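Local atomic coordinates of probable oxidoreductase protein (Rhizobium etli, PDB entry 4FB5), a protein that is a probable oxidoreductase of the GFO/IDH/MocA family, probably using a nicotinamide dinucleotide bound by its Rossmann domain. Residues Q156-R161 against K346-R351; N176-E181 against I282-Y287; W276-R281 against D296-N301; F303-A308 against R318-A323. All coordinates share one frame; numbering follows the deposited sequence.

Interaction 1 of 4, residues Q156-R161 against K346-R351; sequences QNPVMR and KIIECR
Gln-156 packs against Ile-348 and Glu-349 in a small, buried, mainly van der Waals contact, where the turn leading into helix 158-168 meets the flank of helix 344-358. The CB of Gln-156 lies 3.4 Å from Ile-348 CG2, and the two side chains slide past each other in opposite directions. Gln-156 CG, anti to the carbonyl carbon (chi1 -54°), stands 3.7 Å from Glu-349 CB, the side chains crossing at about a right angle. Ile-348 spreads its two branches over different neighbours: CG2 also meets Arg-161 NH2 at 3.6 Å, while CD1 reaches Pro-158 CD at 4.1 Å. The turn is the start of a capped helix: Asn-157 is the N-cap, its OD1 accepting from Val-159 N (2.9 Å). An alanine in place of Gln-156 would keep the CB contact with Ile-348 but would probably open a gap beside Glu-349 CB, where CG now rests. Arg-161 NE donates back to Gln-156 O at 3.2 Å, from above the carbonyl plane, and so ties the first helical turn to the residue before the cap. The carboxylate of Glu-349 accepts from Trp-122, and Ile-348 also touches Phe-51 of helix 47-51.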
# COMPACT_ATOMS: atom_id res chain seq x y z
N GLN A 156 16.26 -17.48 -4.50
CA GLN A 156 17.44 -17.00 -3.80
C GLN A 156 17.27 -15.68 -3.09
O GLN A 156 18.19 -15.24 -2.38
CB GLN A 156 18.62 -16.84 -4.77
CG GLN A 156 19.00 -18.02 -5.58
CD GLN A 156 19.40 -19.20 -4.77
OE1 GLN A 156 19.26 -20.34 -5.23
NE2 GLN A 156 19.92 -18.97 -3.56
N ASN A 157 16.14 -15.01 -3.28
CA ASN A 157 15.85 -13.75 -2.57
C ASN A 157 16.07 -13.99 -1.10
O ASN A 157 15.60 -14.99 -0.59
CB ASN A 157 14.40 -13.35 -2.81
CG ASN A 157 14.04 -11.95 -2.27
OD1 ASN A 157 14.71 -11.38 -1.40
ND2 ASN A 157 12.94 -11.42 -2.78
N PRO A 158 16.80 -13.11 -0.43
CA PRO A 158 16.93 -13.17 1.02
C PRO A 158 15.61 -13.19 1.77
O PRO A 158 15.49 -13.90 2.81
CB PRO A 158 17.67 -11.87 1.36
CG PRO A 158 18.51 -11.59 0.17
CD PRO A 158 17.67 -12.05 -1.00
N VAL A 159 14.62 -12.43 1.28
CA VAL A 159 13.31 -12.40 1.93
C VAL A 159 12.74 -13.81 1.91
O VAL A 159 12.15 -14.27 2.86
CB VAL A 159 12.36 -11.39 1.20
CG1 VAL A 159 10.88 -11.68 1.49
CG2 VAL A 159 12.79 -9.93 1.54
N MSE A 160 12.99 -14.49 0.81
CA MSE A 160 12.45 -15.78 0.61
C MSE A 160 13.17 -16.79 1.52
O MSE A 160 12.50 -17.62 2.11
CB MSE A 160 12.52 -16.11 -0.88
CG MSE A 160 11.74 -17.32 -1.30
SE MSE A 160 9.80 -17.02 -0.97
CE MSE A 160 9.62 -15.64 -2.38
N ARG A 161 14.51 -16.73 1.65
CA ARG A 161 15.18 -17.60 2.64
C ARG A 161 14.66 -17.33 4.05
O ARG A 161 14.49 -18.26 4.84
CB ARG A 161 16.73 -17.62 2.61
CG ARG A 161 17.45 -16.75 1.59
CD ARG A 161 17.82 -17.53 0.32
NE ARG A 161 19.20 -17.28 -0.15
CZ ARG A 161 20.25 -18.08 0.13
NH1 ARG A 161 20.12 -19.17 0.89
NH2 ARG A 161 21.46 -17.79 -0.34
N LYS A 346 20.67 -13.19 -9.25
CA LYS A 346 21.46 -14.08 -10.06
C LYS A 346 22.84 -14.28 -9.45
O LYS A 346 23.41 -15.36 -9.58
CB LYS A 346 21.58 -13.59 -11.50
CG LYS A 346 21.56 -14.73 -12.55
CD LYS A 346 20.18 -15.39 -12.61
CE LYS A 346 20.14 -16.65 -13.48
NZ LYS A 346 18.71 -17.00 -13.87
N ILE A 347 23.36 -13.26 -8.77
CA ILE A 347 24.66 -13.32 -8.10
C ILE A 347 24.62 -14.35 -6.97
O ILE A 347 25.52 -15.18 -6.82
CB ILE A 347 25.02 -11.94 -7.51
CG1 ILE A 347 25.22 -10.89 -8.60
CG2 ILE A 347 26.24 -12.05 -6.62
CD1 ILE A 347 25.44 -9.47 -8.07
N ILE A 348 23.56 -14.31 -6.16
CA ILE A 348 23.36 -15.27 -5.09
C ILE A 348 23.25 -16.68 -5.68
O ILE A 348 23.91 -17.61 -5.23
CB ILE A 348 22.11 -14.90 -4.32
CG1 ILE A 348 22.36 -13.61 -3.54
CG2 ILE A 348 21.66 -16.01 -3.42
CD1 ILE A 348 21.11 -12.85 -3.14
N GLU A 349 22.43 -16.86 -6.71
CA GLU A 349 22.34 -18.17 -7.38
C GLU A 349 23.72 -18.64 -7.90
O GLU A 349 24.07 -19.79 -7.75
CB GLU A 349 21.33 -18.11 -8.51
CG GLU A 349 21.15 -19.42 -9.23
CD GLU A 349 20.02 -19.38 -10.24
OE1 GLU A 349 20.34 -19.18 -11.43
OE2 GLU A 349 18.82 -19.52 -9.83
N CYS A 350 24.49 -17.74 -8.50
CA CYS A 350 25.85 -18.02 -8.90
C CYS A 350 26.67 -18.47 -7.68
O CYS A 350 27.36 -19.51 -7.71
CB CYS A 350 26.46 -16.77 -9.54
SG CYS A 350 28.20 -17.00 -9.97
N ARG A 351 26.57 -17.71 -6.60
CA ARG A 351 27.25 -18.13 -5.41
C ARG A 351 26.81 -19.55 -5.06
O ARG A 351 27.65 -20.43 -4.92
CB ARG A 351 27.06 -17.14 -4.25
CG ARG A 351 27.73 -17.56 -2.95
CD ARG A 351 29.23 -17.65 -3.11
NE ARG A 351 29.92 -18.39 -2.03
CZ ARG A 351 30.09 -19.72 -1.98
NH1 ARG A 351 29.60 -20.51 -2.94
NH2 ARG A 351 30.75 -20.27 -0.96

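Interaction 2 of 4, residues N176-E181 against I282-Y287; sequences NHVRVE and IALQIY
From His-177 to Glu-181, strand 176-181 runs antiparallel to Tyr-287 through Ala-283 of strand 282-287, the short axes 4.5 Å apart with directions 176° from one another. These are neighbouring strands in the large mixed sheet of the C-terminal domain, and the ladder begins with a classic beta bulge: Asn-176 and His-177 both face Tyr-287, whose O accepts from both backbone N atoms. Arg-179 with Gln-285 and Glu-181 with Ala-283 are hydrogen-bonded pairs further along.

Alternating with these, Val-178 and Val-180 form non-hydrogen-bonded pairs with Ile-286 and Leu-284, their side chains on one face of the sheet. Val-178 CG2 sits 4.1 Å from Ile-286 CG2, the two side chains pointing the same way, and Val-178 CG1 is equally far from Leu-284 CD1. Helix 206-221 packs on this apolar face through Leu-218 and Pro-214.

The face with His-177, Arg-179, Glu-181, Gln-285 and Tyr-287 is polar and meets the second subunit. There Arg-179 pairs with Asp-183 and Glu-181 of that subunit, and Tyr-287 OH bonds to its Arg-278. The Arg-179 chain runs extended from CG to NE, carrying its guanidinium past the tyrosine, with Tyr-287 CE2 4.1 Å above one guanidinium face and the two planes 64° apart. His-177 helps to fix the rotation of that group: its ND1 is bonded to Ser-266 O, while its NE2 accepts from Arg-179 NE at 2.9 Å, 28° out of the imidazole plane.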
# COMPACT_ATOMS: atom_id res chain seq x y z
N ASN A 176 -1.80 -24.81 6.33
CA ASN A 176 -3.01 -25.46 5.85
C ASN A 176 -3.18 -25.13 4.35
O ASN A 176 -3.44 -26.04 3.56
CB ASN A 176 -4.31 -24.89 6.48
CG ASN A 176 -4.21 -24.57 7.97
OD1 ASN A 176 -3.87 -25.43 8.80
ND2 ASN A 176 -4.57 -23.33 8.33
N HIS A 177 -3.09 -23.84 3.98
CA HIS A 177 -3.44 -23.34 2.65
C HIS A 177 -2.39 -22.44 2.02
O HIS A 177 -1.73 -21.65 2.69
CB HIS A 177 -4.71 -22.55 2.79
CG HIS A 177 -5.26 -22.04 1.51
ND1 HIS A 177 -5.24 -22.76 0.34
CD2 HIS A 177 -5.91 -20.88 1.22
CE1 HIS A 177 -5.83 -22.08 -0.62
NE2 HIS A 177 -6.25 -20.93 -0.11
N VAL A 178 -2.21 -22.54 0.73
CA VAL A 178 -1.23 -21.69 0.07
C VAL A 178 -1.73 -21.21 -1.27
O VAL A 178 -2.18 -22.01 -2.04
CB VAL A 178 0.10 -22.40 -0.15
CG1 VAL A 178 1.03 -21.53 -0.98
CG2 VAL A 178 0.71 -22.76 1.18
N ARG A 179 -1.60 -19.91 -1.53
CA ARG A 179 -1.96 -19.24 -2.79
C ARG A 179 -0.72 -18.69 -3.48
O ARG A 179 0.13 -18.12 -2.81
CB ARG A 179 -2.89 -18.09 -2.48
CG ARG A 179 -4.25 -18.60 -2.20
CD ARG A 179 -5.10 -17.55 -1.56
NE ARG A 179 -6.26 -18.09 -0.84
CZ ARG A 179 -7.16 -17.32 -0.22
NH1 ARG A 179 -7.00 -16.00 -0.22
NH2 ARG A 179 -8.20 -17.85 0.44
N VAL A 180 -0.63 -18.79 -4.81
CA VAL A 180 0.58 -18.30 -5.53
C VAL A 180 0.29 -17.76 -6.90
O VAL A 180 -0.26 -18.48 -7.69
CB VAL A 180 1.60 -19.42 -5.70
CG1 VAL A 180 2.80 -18.90 -6.39
CG2 VAL A 180 2.04 -19.82 -4.39
N GLU A 181 0.63 -16.52 -7.23
CA GLU A 181 0.16 -15.94 -8.50
C GLU A 181 1.35 -15.54 -9.26
O GLU A 181 2.18 -14.84 -8.72
CB GLU A 181 -0.70 -14.69 -8.30
CG GLU A 181 -2.13 -14.92 -7.69
CD GLU A 181 -2.79 -13.63 -7.07
OE1 GLU A 181 -2.72 -12.54 -7.69
OE2 GLU A 181 -3.38 -13.70 -5.95
N ILE A 282 4.79 -11.85 -8.58
CA ILE A 282 4.64 -13.18 -8.06
C ILE A 282 4.09 -12.95 -6.70
O ILE A 282 4.76 -12.29 -5.89
CB ILE A 282 6.00 -13.84 -7.89
CG1 ILE A 282 6.66 -14.00 -9.26
CG2 ILE A 282 5.84 -15.14 -7.16
CD1 ILE A 282 8.04 -14.60 -9.24
N ALA A 283 2.88 -13.42 -6.43
CA ALA A 283 2.25 -13.10 -5.16
C ALA A 283 2.02 -14.38 -4.43
O ALA A 283 1.40 -15.32 -4.93
CB ALA A 283 0.95 -12.36 -5.34
N LEU A 284 2.53 -14.43 -3.23
CA LEU A 284 2.47 -15.65 -2.48
C LEU A 284 1.81 -15.38 -1.15
O LEU A 284 2.19 -14.45 -0.46
CB LEU A 284 3.89 -16.14 -2.33
CG LEU A 284 4.19 -17.24 -1.36
CD1 LEU A 284 3.53 -18.46 -1.85
CD2 LEU A 284 5.71 -17.39 -1.37
N GLN A 285 0.77 -16.15 -0.85
CA GLN A 285 0.11 -16.06 0.46
C GLN A 285 0.14 -17.42 1.13
O GLN A 285 -0.23 -18.42 0.52
CB GLN A 285 -1.34 -15.57 0.36
CG GLN A 285 -1.55 -14.32 -0.50
CD GLN A 285 -3.03 -14.17 -0.91
OE1 GLN A 285 -3.41 -14.38 -2.09
NE2 GLN A 285 -3.89 -13.82 0.07
N ILE A 286 0.60 -17.46 2.37
CA ILE A 286 0.73 -18.72 3.11
C ILE A 286 -0.09 -18.72 4.39
O ILE A 286 0.05 -17.83 5.18
CB ILE A 286 2.15 -18.96 3.52
CG1 ILE A 286 3.08 -18.79 2.32
CG2 ILE A 286 2.26 -20.33 4.14
CD1 ILE A 286 4.55 -18.66 2.75
N TYR A 287 -0.92 -19.71 4.63
CA TYR A 287 -1.79 -19.64 5.81
C TYR A 287 -1.60 -20.86 6.71
O TYR A 287 -1.76 -22.01 6.25
CB TYR A 287 -3.25 -19.46 5.43
CG TYR A 287 -3.57 -18.17 4.72
CD1 TYR A 287 -3.73 -16.98 5.40
CD2 TYR A 287 -3.75 -18.14 3.36
CE1 TYR A 287 -4.02 -15.79 4.72
CE2 TYR A 287 -4.03 -16.97 2.67
CZ TYR A 287 -4.17 -15.80 3.35
OH TYR A 287 -4.47 -14.63 2.67

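Interaction 3 of 4, residues W276-R281 against D296-N301; sequences WGRKGR and DQERMN
Glu-298 hydrogen-bonds to the backbone of loop 276-281: its OE1 accepts from Lys-279 N at 2.9 Å and from Gly-280 N at 3.2 Å. The first donor comes in nearly end-on to the C-O bond and the second on the anti lone pair, so one oxygen is gripped by two consecutive amides. The extended glutamate chain, straight at chi2 (-180°), spans the distance.

A water widens this grip. It donates to Glu-298 OE2 (2.7 Å) and to Gly-277 O, and accepts from Arg-278 NH1, lying in the guanidinium plane at its edge.

Behind Glu-298 the loop that follows strand 291-296 is shaped by an Asx turn, in which Asp-296 OD2 accepts from Glu-298 N at 3.0 Å. That turn leads the chain out of strand 291-296 towards strand 302-307, while 276-281 leads into strand 281-288, the antiparallel neighbour of 291-296 in the sheet.

The charged contact uses the other oxygen of the same aspartate: Arg-281 NH1 forms a salt bridge to Asp-296 OD1 at 2.9 Å, the guanidinium and carboxylate planes 61° apart. Arg-281 NH2 pairs in turn with Glu-181. The two arginines lie one over the other, Arg-281 NE centred 3.5 Å above the Arg-278 guanidinium, and the acids around them probably offset the like charges. Arg-278 also serves the subunit interface, through Tyr-287 of the second subunit.

The remaining contact is van der Waals packing on the glycine: Gln-297 CB rests 3.4 Å from Gly-280 O, and Glu-298 CG lies against the same residue.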
# COMPACT_ATOMS: atom_id res chain seq x y z
N TRP A 276 -2.88 -7.38 -17.90
CA TRP A 276 -2.53 -5.96 -18.06
C TRP A 276 -2.23 -5.28 -16.74
O TRP A 276 -3.03 -5.37 -15.80
CB TRP A 276 -3.61 -5.16 -18.74
CG TRP A 276 -3.58 -5.18 -20.24
CD1 TRP A 276 -4.58 -5.68 -21.08
CD2 TRP A 276 -2.56 -4.70 -21.09
NE1 TRP A 276 -4.23 -5.52 -22.37
CE2 TRP A 276 -3.00 -4.92 -22.43
CE3 TRP A 276 -1.31 -4.14 -20.88
CZ2 TRP A 276 -2.23 -4.57 -23.56
CZ3 TRP A 276 -0.51 -3.83 -21.98
CH2 TRP A 276 -0.99 -4.02 -23.32
N GLY A 277 -1.06 -4.62 -16.69
CA GLY A 277 -0.63 -3.93 -15.50
C GLY A 277 0.10 -4.77 -14.47
O GLY A 277 0.60 -4.24 -13.52
N ARG A 278 0.17 -6.08 -14.63
CA ARG A 278 1.12 -6.81 -13.84
C ARG A 278 2.45 -6.82 -14.61
O ARG A 278 2.50 -7.12 -15.80
CB ARG A 278 0.59 -8.22 -13.62
CG ARG A 278 -0.84 -8.27 -13.01
CD ARG A 278 -0.85 -7.58 -11.70
NE ARG A 278 -1.95 -7.93 -10.80
CZ ARG A 278 -2.10 -7.33 -9.63
NH1 ARG A 278 -1.24 -6.40 -9.31
NH2 ARG A 278 -3.10 -7.62 -8.81
N LYS A 279 3.55 -6.48 -13.95
CA LYS A 279 4.83 -6.41 -14.67
C LYS A 279 5.72 -7.54 -14.29
O LYS A 279 6.28 -8.21 -15.17
CB LYS A 279 5.55 -5.09 -14.42
CG LYS A 279 4.71 -3.79 -14.74
CD LYS A 279 3.98 -3.88 -16.09
CE LYS A 279 3.40 -2.54 -16.47
NZ LYS A 279 2.52 -2.56 -17.68
N GLY A 280 5.87 -7.79 -13.01
CA GLY A 280 6.79 -8.81 -12.59
C GLY A 280 6.24 -9.40 -11.33
O GLY A 280 6.99 -9.61 -10.40
N ARG A 281 4.93 -9.66 -11.30
CA ARG A 281 4.26 -10.02 -10.08
C ARG A 281 4.38 -11.52 -9.79
O ARG A 281 4.08 -12.35 -10.65
CB ARG A 281 2.79 -9.67 -10.16
CG ARG A 281 1.91 -10.27 -9.02
CD ARG A 281 0.56 -9.62 -9.13
NE ARG A 281 -0.54 -10.26 -8.43
CZ ARG A 281 -0.96 -9.89 -7.23
NH1 ARG A 281 -0.36 -8.87 -6.60
NH2 ARG A 281 -1.97 -10.52 -6.65
N ASP A 296 5.21 -10.35 -2.30
CA ASP A 296 4.92 -9.90 -3.64
C ASP A 296 6.21 -9.41 -4.32
O ASP A 296 6.70 -8.32 -3.95
CB ASP A 296 3.95 -8.73 -3.61
CG ASP A 296 3.31 -8.45 -5.01
OD1 ASP A 296 2.06 -8.29 -5.06
OD2 ASP A 296 4.05 -8.40 -6.05
N GLN A 297 6.71 -10.18 -5.30
CA GLN A 297 7.90 -9.88 -6.09
C GLN A 297 8.04 -8.43 -6.57
O GLN A 297 9.14 -7.99 -6.89
CB GLN A 297 7.91 -10.78 -7.32
CG GLN A 297 9.27 -10.85 -8.00
CD GLN A 297 10.34 -11.44 -7.06
OE1 GLN A 297 10.07 -12.36 -6.27
NE2 GLN A 297 11.53 -10.90 -7.13
N GLU A 298 6.93 -7.71 -6.69
CA GLU A 298 6.99 -6.35 -7.24
C GLU A 298 7.52 -5.36 -6.20
O GLU A 298 7.89 -4.24 -6.54
CB GLU A 298 5.62 -5.92 -7.83
CG GLU A 298 5.39 -6.42 -9.27
CD GLU A 298 4.03 -5.99 -9.89
OE1 GLU A 298 3.89 -6.12 -11.13
OE2 GLU A 298 3.10 -5.54 -9.15
N ARG A 299 7.50 -5.79 -4.94
CA ARG A 299 8.16 -5.19 -3.79
C ARG A 299 8.98 -6.31 -3.13
O ARG A 299 8.81 -6.68 -1.97
CB ARG A 299 7.11 -4.66 -2.82
CG ARG A 299 6.35 -3.53 -3.45
CD ARG A 299 5.44 -2.82 -2.51
NE ARG A 299 4.46 -3.73 -1.92
CZ ARG A 299 3.51 -4.33 -2.59
NH1 ARG A 299 3.42 -4.17 -3.92
NH2 ARG A 299 2.68 -5.13 -1.94
N MSE A 300 9.80 -6.92 -3.97
CA MSE A 300 10.83 -7.89 -3.68
C MSE A 300 11.53 -7.76 -2.29
O MSE A 300 12.05 -8.73 -1.70
CB MSE A 300 11.88 -7.58 -4.70
CG MSE A 300 12.32 -8.72 -5.43
SE MSE A 300 14.18 -8.47 -6.09
CE MSE A 300 14.05 -6.63 -6.84
N ASN A 301 11.62 -6.54 -1.81
CA ASN A 301 12.42 -6.33 -0.63
C ASN A 301 11.62 -6.27 0.66
O ASN A 301 12.06 -5.73 1.61
CB ASN A 301 13.37 -5.14 -0.82
CG ASN A 301 14.46 -5.47 -1.86
OD1 ASN A 301 14.42 -4.98 -2.97
ND2 ASN A 301 15.39 -6.35 -1.50
O HOH W 1 0.98 -4.78 -10.69
O HOH W 2 -0.74 -8.35 -4.23

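Interaction 4 of 4, residues F303-A308 against R318-A323; sequences FELYQA and RKILAA
Ile-320 lies beside Phe-303 on one face of a beta hairpin, the strands 303-307 and 318-321 antiparallel but splayed to 138°. Its CB is 3.8 Å from Phe-303 O and 3.9 Å from Phe-303 CE2. From there CG2 meets the same ring atom, CE2, at 3.8 Å. The other branch, with CG1 anti to the carbonyl carbon (chi1 -61°), carries CD1 between two partners: Phe-303 CZ at 3.7 Å and Leu-305 CB at 4.0 Å. Phe-303 N and O both bond to the backbone of Ile-320, and Leu-305 pairs in the same manner with Arg-318; Leu-305 O accepts from Arg-318 N at 2.7 Å. Val-159 packs across the ring plane from Ile-320 CD1, with His-162 and Leu-166 of the same helix, 158-168, also touching the phenylalanine. Shortened to an alanine, Phe-303 would probably leave Ile-320 CD1 without its ring neighbour and open a gap beneath that helix. Further along, Gln-307 OE1 approaches the edge of the Arg-318 guanidinium, close to its plane. Arg-318 and Lys-319 also pair with a strand of the fourth subunit, continuing the sheet across the interface. The chemistry therefore changes along the hairpin: apolar where Phe-303 and Ile-320 meet the helix, polar towards Gln-307 and Arg-318.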
# COMPACT_ATOMS: atom_id res chain seq x y z
N PHE A 303 8.16 -8.36 3.06
CA PHE A 303 7.07 -9.29 3.19
C PHE A 303 6.31 -8.95 4.42
O PHE A 303 6.74 -8.16 5.20
CB PHE A 303 7.54 -10.72 3.21
CG PHE A 303 8.25 -11.10 4.43
CD1 PHE A 303 7.61 -11.92 5.39
CD2 PHE A 303 9.56 -10.66 4.64
CE1 PHE A 303 8.26 -12.27 6.56
CE2 PHE A 303 10.22 -11.01 5.79
CZ PHE A 303 9.58 -11.83 6.77
N GLU A 304 5.14 -9.54 4.54
CA GLU A 304 4.23 -9.20 5.59
C GLU A 304 3.96 -10.47 6.37
O GLU A 304 3.67 -11.49 5.76
CB GLU A 304 2.92 -8.68 5.01
CG GLU A 304 3.00 -7.41 4.25
CD GLU A 304 1.62 -6.86 3.93
OE1 GLU A 304 0.87 -6.47 4.86
OE2 GLU A 304 1.25 -6.80 2.72
N LEU A 305 4.06 -10.40 7.69
CA LEU A 305 3.94 -11.55 8.58
C LEU A 305 2.93 -11.31 9.68
O LEU A 305 3.03 -10.32 10.40
CB LEU A 305 5.31 -11.86 9.23
CG LEU A 305 5.28 -12.80 10.44
CD1 LEU A 305 5.11 -14.19 9.98
CD2 LEU A 305 6.55 -12.73 11.25
N TYR A 306 1.96 -12.20 9.81
CA TYR A 306 0.91 -12.07 10.85
C TYR A 306 1.02 -13.15 11.89
O TYR A 306 0.98 -14.34 11.54
CB TYR A 306 -0.48 -12.19 10.27
CG TYR A 306 -1.56 -12.00 11.30
CD1 TYR A 306 -2.25 -10.80 11.38
CD2 TYR A 306 -1.85 -13.01 12.24
CE1 TYR A 306 -3.25 -10.60 12.32
CE2 TYR A 306 -2.84 -12.86 13.18
CZ TYR A 306 -3.55 -11.64 13.21
OH TYR A 306 -4.54 -11.46 14.13
N GLN A 307 1.08 -12.75 13.16
CA GLN A 307 1.20 -13.70 14.24
C GLN A 307 0.08 -13.67 15.21
O GLN A 307 -0.08 -12.71 15.89
CB GLN A 307 2.44 -13.43 14.99
CG GLN A 307 3.59 -14.07 14.33
CD GLN A 307 4.86 -13.74 15.06
OE1 GLN A 307 5.45 -12.69 14.84
NE2 GLN A 307 5.29 -14.64 15.94
N ALA A 308 -0.68 -14.75 15.31
CA ALA A 308 -1.75 -14.87 16.28
C ALA A 308 -1.11 -15.01 17.65
O ALA A 308 -1.04 -16.10 18.21
CB ALA A 308 -2.58 -16.10 15.94
N ARG A 318 2.78 -7.65 9.90
CA ARG A 318 3.88 -6.74 9.96
C ARG A 318 4.62 -6.67 8.70
O ARG A 318 5.02 -7.70 8.17
CB ARG A 318 4.86 -7.14 11.06
CG ARG A 318 4.75 -6.27 12.26
CD ARG A 318 5.85 -6.59 13.26
NE ARG A 318 5.81 -8.02 13.48
CZ ARG A 318 6.25 -8.60 14.56
NH1 ARG A 318 6.80 -7.83 15.50
NH2 ARG A 318 6.14 -9.93 14.66
N LYS A 319 4.87 -5.44 8.25
CA LYS A 319 5.65 -5.19 7.03
C LYS A 319 7.15 -5.19 7.38
O LYS A 319 7.68 -4.23 7.97
CB LYS A 319 5.20 -3.88 6.38
CG LYS A 319 5.82 -3.60 4.96
CD LYS A 319 4.84 -2.78 4.11
CE LYS A 319 5.32 -1.41 3.87
NZ LYS A 319 4.22 -0.47 3.42
N ILE A 320 7.83 -6.26 7.04
CA ILE A 320 9.23 -6.41 7.40
C ILE A 320 10.15 -6.15 6.22
O ILE A 320 10.06 -6.87 5.22
CB ILE A 320 9.46 -7.84 7.90
CG1 ILE A 320 8.59 -8.09 9.12
CG2 ILE A 320 10.99 -8.11 8.16
CD1 ILE A 320 8.59 -9.51 9.52
N LEU A 321 11.05 -5.16 6.34
CA LEU A 321 11.96 -4.79 5.24
C LEU A 321 13.29 -5.56 5.19
O LEU A 321 13.97 -5.79 6.24
CB LEU A 321 12.21 -3.30 5.24
CG LEU A 321 10.93 -2.43 5.30
CD1 LEU A 321 11.29 -0.95 5.40
CD2 LEU A 321 9.89 -2.66 4.15
N ALA A 322 13.67 -5.99 4.00
CA ALA A 322 14.91 -6.73 3.83
C ALA A 322 16.07 -6.06 4.57
O ALA A 322 16.30 -4.83 4.42
CB ALA A 322 15.23 -6.88 2.37
N ALA A 323 16.78 -6.86 5.38
CA ALA A 323 17.83 -6.30 6.29
C ALA A 323 19.07 -7.17 6.39
O ALA A 323 19.04 -8.32 6.01
CB ALA A 323 17.26 -5.99 7.68

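How the interactions relate
Interaction 1 is the buried helical contact, its centre about 11 Å from the centre of the chain; interactions 2 and 4 are ladders in one mixed sheet, and interaction 3 ties loops at the ends of its strands. Interaction 2 is also buried, with apolar residues towards helix 206-221 and charged ones towards the second subunit. Interactions 3 and 4 are only partly buried: the former works through carboxylates, arginines and water, the latter through backbone bonds and an apolar cluster. A salt bridge from Glu-181 to Arg-281 joins interactions 2 and 3. Helix 158-168 links interaction 1 to interaction 4, where Val-159 packs on Phe-303, and Asn-157 probably bonds to Met-300 of interaction 3.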